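Local coordinates for protein sulfate adenylyltransferase, adenylylsulfate kinase (Thiobacillus denitrificans, PDB 3CR8) that catalyses the ATP-dependent phosphorylation of adenosine 5'-phosphosulfate to 3'-phosphoadenylyl sulfate, and carries an ATP-sulfurylase-like region that lacks sulfurylase activity, at residues L16-K26 / E132-P140; E46-S54 / L248-F256. All blocks are in the same frame, centred on the assembly; numbering follows the deposited sequence.

Interaction 1 of 2, residues L16-K26 / E132-P140; sequences LIDPEKREALK and EVEGAALPP
Leu25 and Ile17 enclose the backbone around Gly135 and Ala136. Methyl CD1 of Leu25 rests 3.6 Å from Gly135 O, and the CB atoms of Leu25 and Ala136 lie 4.4 Å apart. Ile17 spreads its two branches along the same chain: with CG1 beside the backbone N (chi1 -67°) and the chain extended beyond it, CD1 arrives 3.8 Å from CG of Leu138, while CG2 lies near the carbonyl oxygens of Gly135 and Ala136. Farther up the strand, Leu16 crosses Val133 at about a right angle, CD2 of Leu16 packing 3.7 Å from CB of Val133. Helix 22-30 and the loop leading into it thus lie against the end of strand 126-135, a member of the mixed sheet of the PUA-like domain; Met111, from neighbouring strand 111-117, adds to the apolar layer by touching both Leu25 and Ala136. Gly135 N hydrogen-bonds to Leu16 O at 2.7 Å. At the outer edge, Lys21 sends its bent chain across Glu134, and NZ forms a salt bridge 3.2 Å long with OE2 of Glu134, meeting the carboxylate on its anti side and 29° out of its plane. The other oxygen, OE1, is held by Arg101.

Interaction 2 of 2, residues E46-S54 / L248-F256; sequences EMLMTGAYS and LRAIVARNF
Asn255 holds CG beside its backbone N (chi1 -76°), which carries its amide out to the turn at Gly51-Ser54, and the similar first torsion of Tyr53 (-64°) sets its ring alongside Val252. Helix 39-50 ends here in a Schellman motif, with Gly51 at positive phi, and runs on into a type I beta turn that lies against helix 244-256. The turn belongs to the PUA-like domain and helix 244-256 to the ATP-sulfurylase-like region, so the contact joins the two. From ND2 of Asn255 two hydrogen bonds diverge, both close to the amide plane: one reaches Ala52 O at 2.9 Å, almost straight at the hydrogen but coming from above the carbonyl plane, the other Ser54 O at 3.1 Å, in the carbonyl plane and on a lone pair. OD1 of Asn255 accepts from the backbone N of Tyr9, so both ends of the buried amide are engaged and its rotation is fixed. A leucine here would probably leave the carbonyls of Ala52 and Ser54 without this donor and the N-H of Tyr9 without its acceptor. Apolar contacts lie beyond the amide. CE1 of Tyr53 meets CD2 of Leu248 at 3.8 Å, and CG1 of Val252 lies at the ring edge, while the phenol OH is hydrogen-bonded to Glu44. Ala52 CB sits 4.1 Å from CE2 of Phe256, and CE of Met47 lies at the edge of that ring. Within the turn, OG of Ser54 donates to Gly51 O at 2.7 Å, on the same face of that carbonyl as Ser54 N.

In the fold
The two interactions have their centres about 18 Å apart, on the same side of the chain's centre, and their segments alternate along the sequence: 16-26, 46-54, 132-140, 248-256. Three of the four fall within the PUA-like range; the last, in the ATP-sulfurylase range, makes interaction 2 an interdomain contact, whereas interaction 1 is internal to one domain. Helix 39-50 connects them. Its Met49 carbonyl probably accepts a hydrogen bond from Leu16 N, and the side chain of Met49 packs on Ile17 and on the carbonyl oxygen of Ala137, while Glu46 touches Pro139. Helix 39-50 and the turn that follows it link the strand 126-135 region to helix 244-256, and both contacts lie away from the predicted ATP site of the kinase domain.

Interaction 1 of 2, residues L16-K26 / E132-P140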
loop_
_atom_site.group_PDB
_atom_site.type_symbol
_atom_site.label_atom_id
_atom_site.label_comp_id
_atom_site.label_asym_id
_atom_site.label_seq_id
_atom_site.Cartn_x
_atom_site.Cartn_y
_atom_site.Cartn_z
ATOM N N LEU A 16 -20.847 -43.910 27.428
ATOM C CA LEU A 16 -21.042 -45.271 26.991
ATOM C C LEU A 16 -19.706 -45.954 26.673
ATOM O O LEU A 16 -19.676 -47.016 26.027
ATOM C CB LEU A 16 -21.960 -45.271 25.747
ATOM C CG LEU A 16 -23.415 -45.616 26.018
ATOM C CD1 LEU A 16 -23.862 -44.992 27.311
ATOM C CD2 LEU A 16 -24.284 -45.199 24.865
ATOM N N ILE A 17 -18.604 -45.351 27.102
ATOM C CA ILE A 17 -17.300 -45.931 26.813
ATOM C C ILE A 17 -16.448 -46.148 28.049
ATOM O O ILE A 17 -15.797 -45.225 28.541
ATOM C CB ILE A 17 -16.522 -45.108 25.807
ATOM C CG1 ILE A 17 -17.199 -45.165 24.448
ATOM C CG2 ILE A 17 -15.140 -45.646 25.653
ATOM C CD1 ILE A 17 -16.526 -44.302 23.391
ATOM N N ASP A 18 -16.475 -47.386 28.536
ATOM C CA ASP A 18 -15.737 -47.813 29.712
ATOM C C ASP A 18 -14.498 -48.528 29.234
ATOM O O ASP A 18 -14.590 -49.647 28.756
ATOM C CB ASP A 18 -16.595 -48.778 30.545
ATOM C CG ASP A 18 -16.005 -49.061 31.925
ATOM O OD1 ASP A 18 -14.804 -48.751 32.147
ATOM O OD2 ASP A 18 -16.753 -49.591 32.784
ATOM N N PRO A 19 -13.325 -47.888 29.362
ATOM C CA PRO A 19 -12.076 -48.509 28.887
ATOM C C PRO A 19 -11.722 -49.829 29.612
ATOM O O PRO A 19 -11.295 -50.763 28.963
ATOM C CB PRO A 19 -11.017 -47.422 29.144
ATOM C CG PRO A 19 -11.794 -46.152 29.420
ATOM C CD PRO A 19 -13.087 -46.593 30.022
ATOM N N GLU A 20 -12.088 -49.903 30.866
ATOM C CA GLU A 20 -12.147 -51.158 31.518
ATOM C C GLU A 20 -12.889 -52.205 30.703
ATOM O O GLU A 20 -12.480 -53.346 30.775
ATOM C CB GLU A 20 -12.797 -51.019 32.881
ATOM N N LYS A 21 -13.971 -51.917 29.953
ATOM C CA LYS A 21 -14.527 -53.090 29.316
ATOM C C LYS A 21 -14.074 -53.163 27.844
ATOM O O LYS A 21 -14.643 -53.922 27.064
ATOM C CB LYS A 21 -16.057 -53.071 29.423
ATOM C CG LYS A 21 -16.568 -52.883 30.836
ATOM C CD LYS A 21 -18.034 -53.249 30.960
ATOM C CE LYS A 21 -18.872 -52.546 29.907
ATOM N NZ LYS A 21 -20.305 -52.560 30.297
ATOM N N ARG A 22 -13.030 -52.404 27.474
ATOM C CA ARG A 22 -12.674 -52.157 26.054
ATOM C C ARG A 22 -12.088 -53.353 25.288
ATOM O O ARG A 22 -12.417 -53.586 24.122
ATOM C CB ARG A 22 -11.733 -50.944 25.920
ATOM C CG ARG A 22 -11.929 -50.089 24.641
ATOM C CD ARG A 22 -10.752 -50.207 23.674
ATOM N NE ARG A 22 -9.539 -49.601 24.220
ATOM C CZ ARG A 22 -8.305 -49.913 23.836
ATOM N NH1 ARG A 22 -8.114 -50.838 22.903
ATOM N NH2 ARG A 22 -7.262 -49.308 24.394
ATOM N N GLU A 23 -11.187 -54.092 25.933
ATOM C CA GLU A 23 -10.601 -55.273 25.293
ATOM C C GLU A 23 -11.628 -56.388 25.155
ATOM O O GLU A 23 -11.713 -57.046 24.118
ATOM C CB GLU A 23 -9.356 -55.777 26.045
ATOM C CG GLU A 23 -8.048 -55.557 25.292
ATOM C CD GLU A 23 -8.027 -54.224 24.550
ATOM O OE1 GLU A 23 -8.116 -54.229 23.296
ATOM O OE2 GLU A 23 -7.933 -53.170 25.219
ATOM N N ALA A 24 -12.405 -56.595 26.211
ATOM C CA ALA A 24 -13.471 -57.579 26.188
ATOM C C ALA A 24 -14.447 -57.339 25.030
ATOM O O ALA A 24 -14.917 -58.284 24.414
ATOM C CB ALA A 24 -14.201 -57.588 27.516
ATOM N N LEU A 25 -14.745 -56.079 24.724
ATOM C CA LEU A 25 -15.688 -55.766 23.646
ATOM C C LEU A 25 -15.094 -55.995 22.269
ATOM O O LEU A 25 -15.721 -56.612 21.417
ATOM C CB LEU A 25 -16.205 -54.328 23.759
ATOM C CG LEU A 25 -17.082 -54.021 24.981
ATOM C CD1 LEU A 25 -17.283 -52.523 25.156
ATOM C CD2 LEU A 25 -18.412 -54.753 24.897
ATOM N N LYS A 26 -13.888 -55.494 22.044
ATOM C CA LYS A 26 -13.196 -55.752 20.781
ATOM C C LYS A 26 -13.016 -57.260 20.539
ATOM O O LYS A 26 -13.003 -57.705 19.403
ATOM C CB LYS A 26 -11.855 -54.996 20.712
ATOM C CG LYS A 26 -12.028 -53.493 20.480
ATOM C CD LYS A 26 -10.721 -52.718 20.322
ATOM C CE LYS A 26 -11.021 -51.276 19.871
ATOM N NZ LYS A 26 -9.836 -50.366 19.845
ATOM N N GLU A 132 -29.639 -50.981 24.397
ATOM C CA GLU A 132 -28.519 -50.405 25.113
ATOM C C GLU A 132 -27.242 -50.515 24.302
ATOM O O GLU A 132 -27.074 -51.425 23.493
ATOM C CB GLU A 132 -28.349 -51.105 26.440
ATOM C CG GLU A 132 -29.531 -50.925 27.351
ATOM C CD GLU A 132 -29.772 -49.489 27.678
ATOM O OE1 GLU A 132 -28.803 -48.779 27.989
ATOM O OE2 GLU A 132 -30.934 -49.054 27.617
ATOM N N VAL A 133 -26.337 -49.575 24.505
ATOM C CA VAL A 133 -25.119 -49.538 23.713
ATOM C C VAL A 133 -23.917 -49.632 24.636
ATOM O O VAL A 133 -23.918 -49.024 25.696
ATOM C CB VAL A 133 -25.038 -48.245 22.865
ATOM C CG1 VAL A 133 -23.693 -48.142 22.173
ATOM C CG2 VAL A 133 -26.155 -48.218 21.856
ATOM N N GLU A 134 -22.916 -50.425 24.250
ATOM C CA GLU A 134 -21.644 -50.468 24.978
ATOM C C GLU A 134 -20.550 -50.126 23.999
ATOM O O GLU A 134 -20.328 -50.862 23.033
ATOM C CB GLU A 134 -21.361 -51.847 25.597
ATOM C CG GLU A 134 -22.241 -52.237 26.775
ATOM C CD GLU A 134 -22.256 -53.747 27.038
ATOM O OE1 GLU A 134 -22.391 -54.537 26.081
ATOM O OE2 GLU A 134 -22.156 -54.157 28.209
ATOM N N GLY A 135 -19.864 -49.017 24.260
ATOM C CA GLY A 135 -18.845 -48.521 23.355
ATOM C C GLY A 135 -17.398 -48.895 23.628
ATOM O O GLY A 135 -16.938 -48.924 24.775
ATOM N N ALA A 136 -16.679 -49.169 22.547
ATOM C CA ALA A 136 -15.248 -49.468 22.606
ATOM C C ALA A 136 -14.419 -48.274 22.141
ATOM O O ALA A 136 -13.511 -47.830 22.836
ATOM C CB ALA A 136 -14.935 -50.677 21.736
ATOM N N ALA A 137 -14.753 -47.776 20.951
ATOM C CA ALA A 137 -14.063 -46.677 20.307
ATOM C C ALA A 137 -15.044 -45.676 19.713
ATOM O O ALA A 137 -16.179 -46.025 19.406
ATOM C CB ALA A 137 -13.180 -47.203 19.215
ATOM N N LEU A 138 -14.594 -44.430 19.549
ATOM C CA LEU A 138 -15.352 -43.421 18.815
ATOM C C LEU A 138 -14.955 -43.406 17.343
ATOM O O LEU A 138 -13.843 -43.772 16.985
ATOM C CB LEU A 138 -15.125 -42.019 19.385
ATOM C CG LEU A 138 -15.025 -41.802 20.887
ATOM C CD1 LEU A 138 -13.734 -42.440 21.448
ATOM C CD2 LEU A 138 -15.018 -40.324 21.124
ATOM N N PRO A 139 -15.867 -42.957 16.480
ATOM C CA PRO A 139 -15.495 -42.811 15.072
ATOM C C PRO A 139 -14.139 -42.143 14.911
ATOM O O PRO A 139 -13.879 -41.118 15.539
ATOM C CB PRO A 139 -16.604 -41.916 14.519
ATOM C CG PRO A 139 -17.790 -42.269 15.359
ATOM C CD PRO A 139 -17.260 -42.542 16.729
ATOM N N PRO A 140 -13.264 -42.727 14.079
ATOM C CA PRO A 140 -11.943 -42.122 13.905
ATOM C C PRO A 140 -12.061 -40.744 13.264
ATOM O O PRO A 140 -12.765 -40.577 12.276
ATOM C CB PRO A 140 -11.228 -43.101 12.970
ATOM C CG PRO A 140 -12.034 -44.351 13.009
ATOM C CD PRO A 140 -13.441 -43.899 13.212
#

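Interaction 2 of 2, residues E46-S54 / L248-F256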
loop_
_atom_site.group_PDB
_atom_site.type_symbol
_atom_site.label_atom_id
_atom_site.label_comp_id
_atom_site.label_asym_id
_atom_site.label_seq_id
_atom_site.Cartn_x
_atom_site.Cartn_y
_atom_site.Cartn_z
ATOM N N GLU A 46 -21.989 -41.555 17.863
ATOM C CA GLU A 46 -21.020 -40.757 18.607
ATOM C C GLU A 46 -21.682 -39.770 19.588
ATOM O O GLU A 46 -21.261 -39.602 20.741
ATOM C CB GLU A 46 -20.144 -40.001 17.635
ATOM C CG GLU A 46 -19.042 -39.261 18.287
ATOM C CD GLU A 46 -18.207 -38.513 17.284
ATOM O OE1 GLU A 46 -18.422 -38.713 16.070
ATOM O OE2 GLU A 46 -17.346 -37.710 17.708
ATOM N N MET A 47 -22.727 -39.106 19.124
ATOM C CA MET A 47 -23.489 -38.242 20.003
ATOM C C MET A 47 -23.993 -39.033 21.212
ATOM O O MET A 47 -23.900 -38.579 22.362
ATOM C CB MET A 47 -24.667 -37.593 19.260
ATOM C CG MET A 47 -24.280 -36.573 18.198
ATOM S SD MET A 47 -23.991 -34.942 18.882
ATOM C CE MET A 47 -22.429 -35.192 19.693
ATOM N N LEU A 48 -24.538 -40.220 20.957
ATOM C CA LEU A 48 -25.137 -40.980 22.037
ATOM C C LEU A 48 -24.038 -41.538 22.930
ATOM O O LEU A 48 -24.058 -41.416 24.156
ATOM C CB LEU A 48 -25.988 -42.105 21.486
ATOM C CG LEU A 48 -26.461 -43.046 22.584
ATOM C CD1 LEU A 48 -27.762 -42.501 23.149
ATOM C CD2 LEU A 48 -26.634 -44.441 22.025
ATOM N N MET A 49 -23.042 -42.111 22.287
ATOM C CA MET A 49 -21.959 -42.774 22.994
ATOM C C MET A 49 -21.280 -41.803 23.932
ATOM O O MET A 49 -20.579 -42.199 24.841
ATOM C CB MET A 49 -20.945 -43.315 21.980
ATOM C CG MET A 49 -20.260 -44.544 22.415
ATOM S SD MET A 49 -19.995 -45.554 21.002
ATOM C CE MET A 49 -19.301 -44.395 19.823
ATOM N N THR A 50 -21.504 -40.519 23.710
ATOM C CA THR A 50 -20.586 -39.520 24.224
ATOM C C THR A 50 -21.237 -38.566 25.226
ATOM O O THR A 50 -20.564 -37.777 25.876
ATOM C CB THR A 50 -19.906 -38.776 23.054
ATOM O OG1 THR A 50 -18.488 -38.861 23.202
ATOM C CG2 THR A 50 -20.346 -37.319 22.958
ATOM N N GLY A 51 -22.552 -38.646 25.364
ATOM C CA GLY A 51 -23.216 -37.886 26.402
ATOM C C GLY A 51 -23.964 -36.669 25.899
ATOM O O GLY A 51 -24.606 -35.974 26.673
ATOM N N ALA A 52 -23.894 -36.403 24.607
ATOM C CA ALA A 52 -24.602 -35.259 24.044
ATOM C C ALA A 52 -26.116 -35.400 24.249
ATOM O O ALA A 52 -26.851 -34.416 24.176
ATOM C CB ALA A 52 -24.263 -35.100 22.552
ATOM N N TYR A 53 -26.563 -36.631 24.503
ATOM C CA TYR A 53 -27.982 -36.946 24.634
ATOM C C TYR A 53 -28.330 -37.498 26.003
ATOM O O TYR A 53 -29.367 -38.133 26.145
ATOM C CB TYR A 53 -28.427 -37.991 23.615
ATOM C CG TYR A 53 -28.334 -37.593 22.165
ATOM C CD1 TYR A 53 -28.590 -36.304 21.769
ATOM C CD2 TYR A 53 -28.016 -38.525 21.179
ATOM C CE1 TYR A 53 -28.513 -35.955 20.431
ATOM C CE2 TYR A 53 -27.935 -38.173 19.852
ATOM C CZ TYR A 53 -28.180 -36.901 19.490
ATOM O OH TYR A 53 -28.125 -36.542 18.181
ATOM N N SER A 54 -27.454 -37.295 26.985
ATOM C CA SER A 54 -27.744 -37.660 28.361
ATOM C C SER A 54 -29.120 -37.155 28.653
ATOM O O SER A 54 -29.421 -36.027 28.334
ATOM C CB SER A 54 -26.760 -36.977 29.288
ATOM O OG SER A 54 -25.432 -37.220 28.866
ATOM N N LEU A 248 -34.036 -30.299 20.811
ATOM C CA LEU A 248 -32.989 -31.288 20.976
ATOM C C LEU A 248 -31.676 -30.531 21.094
ATOM O O LEU A 248 -30.869 -30.808 21.997
ATOM C CB LEU A 248 -32.945 -32.241 19.779
ATOM C CG LEU A 248 -32.582 -33.718 20.031
ATOM C CD1 LEU A 248 -31.966 -34.393 18.807
ATOM C CD2 LEU A 248 -31.651 -33.863 21.184
ATOM N N ARG A 249 -31.473 -29.575 20.185
ATOM C CA ARG A 249 -30.218 -28.856 20.112
ATOM C C ARG A 249 -29.983 -28.144 21.426
ATOM O O ARG A 249 -28.863 -28.090 21.932
ATOM C CB ARG A 249 -30.216 -27.900 18.926
ATOM C CG ARG A 249 -29.982 -28.609 17.615
ATOM C CD ARG A 249 -30.356 -27.740 16.455
ATOM N NE ARG A 249 -29.690 -26.450 16.533
ATOM C CZ ARG A 249 -30.165 -25.350 15.971
ATOM N NH1 ARG A 249 -31.314 -25.398 15.315
ATOM N NH2 ARG A 249 -29.502 -24.210 16.078
ATOM N N ALA A 250 -31.068 -27.625 21.990
ATOM C CA ALA A 250 -31.054 -27.029 23.331
ATOM C C ALA A 250 -30.579 -28.027 24.373
ATOM O O ALA A 250 -29.901 -27.652 25.332
ATOM C CB ALA A 250 -32.417 -26.578 23.698
ATOM N N ILE A 251 -30.961 -29.297 24.201
ATOM C CA ILE A 251 -30.555 -30.336 25.138
ATOM C C ILE A 251 -29.107 -30.678 24.960
ATOM O O ILE A 251 -28.390 -30.812 25.946
ATOM C CB ILE A 251 -31.378 -31.614 25.024
ATOM C CG1 ILE A 251 -32.861 -31.313 25.283
ATOM C CG2 ILE A 251 -30.858 -32.657 26.007
ATOM C CD1 ILE A 251 -33.710 -32.504 25.698
ATOM N N VAL A 252 -28.654 -30.812 23.721
ATOM C CA VAL A 252 -27.238 -31.088 23.550
ATOM C C VAL A 252 -26.432 -29.863 23.960
ATOM O O VAL A 252 -25.334 -29.989 24.501
ATOM C CB VAL A 252 -26.864 -31.595 22.138
ATOM C CG1 VAL A 252 -28.101 -32.080 21.375
ATOM C CG2 VAL A 252 -26.115 -30.545 21.371
ATOM N N ALA A 253 -26.986 -28.673 23.748
ATOM C CA ALA A 253 -26.297 -27.468 24.200
ATOM C C ALA A 253 -26.093 -27.548 25.706
ATOM O O ALA A 253 -25.032 -27.214 26.247
ATOM C CB ALA A 253 -27.086 -26.253 23.858
ATOM N N ARG A 254 -27.133 -27.997 26.389
ATOM C CA ARG A 254 -27.043 -28.178 27.818
ATOM C C ARG A 254 -26.016 -29.217 28.208
ATOM O O ARG A 254 -25.287 -29.037 29.185
ATOM C CB ARG A 254 -28.373 -28.607 28.385
ATOM C CG ARG A 254 -28.299 -28.738 29.881
ATOM C CD ARG A 254 -29.539 -29.335 30.460
ATOM N NE ARG A 254 -29.399 -29.461 31.893
ATOM C CZ ARG A 254 -30.409 -29.677 32.707
ATOM N NH1 ARG A 254 -31.628 -29.781 32.206
ATOM N NH2 ARG A 254 -30.196 -29.796 34.010
ATOM N N ASN A 255 -25.969 -30.321 27.469
ATOM C CA ASN A 255 -25.035 -31.386 27.817
ATOM C C ASN A 255 -23.588 -30.984 27.574
ATOM O O ASN A 255 -22.676 -31.459 28.228
ATOM C CB ASN A 255 -25.407 -32.686 27.122
ATOM C CG ASN A 255 -26.600 -33.372 27.780
ATOM O OD1 ASN A 255 -26.749 -33.322 29.004
ATOM N ND2 ASN A 255 -27.455 -34.016 26.969
ATOM N N PHE A 256 -23.384 -30.053 26.659
ATOM C CA PHE A 256 -22.039 -29.528 26.434
ATOM C C PHE A 256 -21.609 -28.436 27.450
ATOM O O PHE A 256 -20.431 -28.086 27.556
ATOM C CB PHE A 256 -21.921 -29.003 25.011
ATOM C CG PHE A 256 -21.525 -30.049 24.002
ATOM C CD1 PHE A 256 -20.196 -30.350 23.800
ATOM C CD2 PHE A 256 -22.489 -30.711 23.235
ATOM C CE1 PHE A 256 -19.826 -31.293 22.870
ATOM C CE2 PHE A 256 -22.119 -31.652 22.318
ATOM C CZ PHE A 256 -20.784 -31.949 22.137
#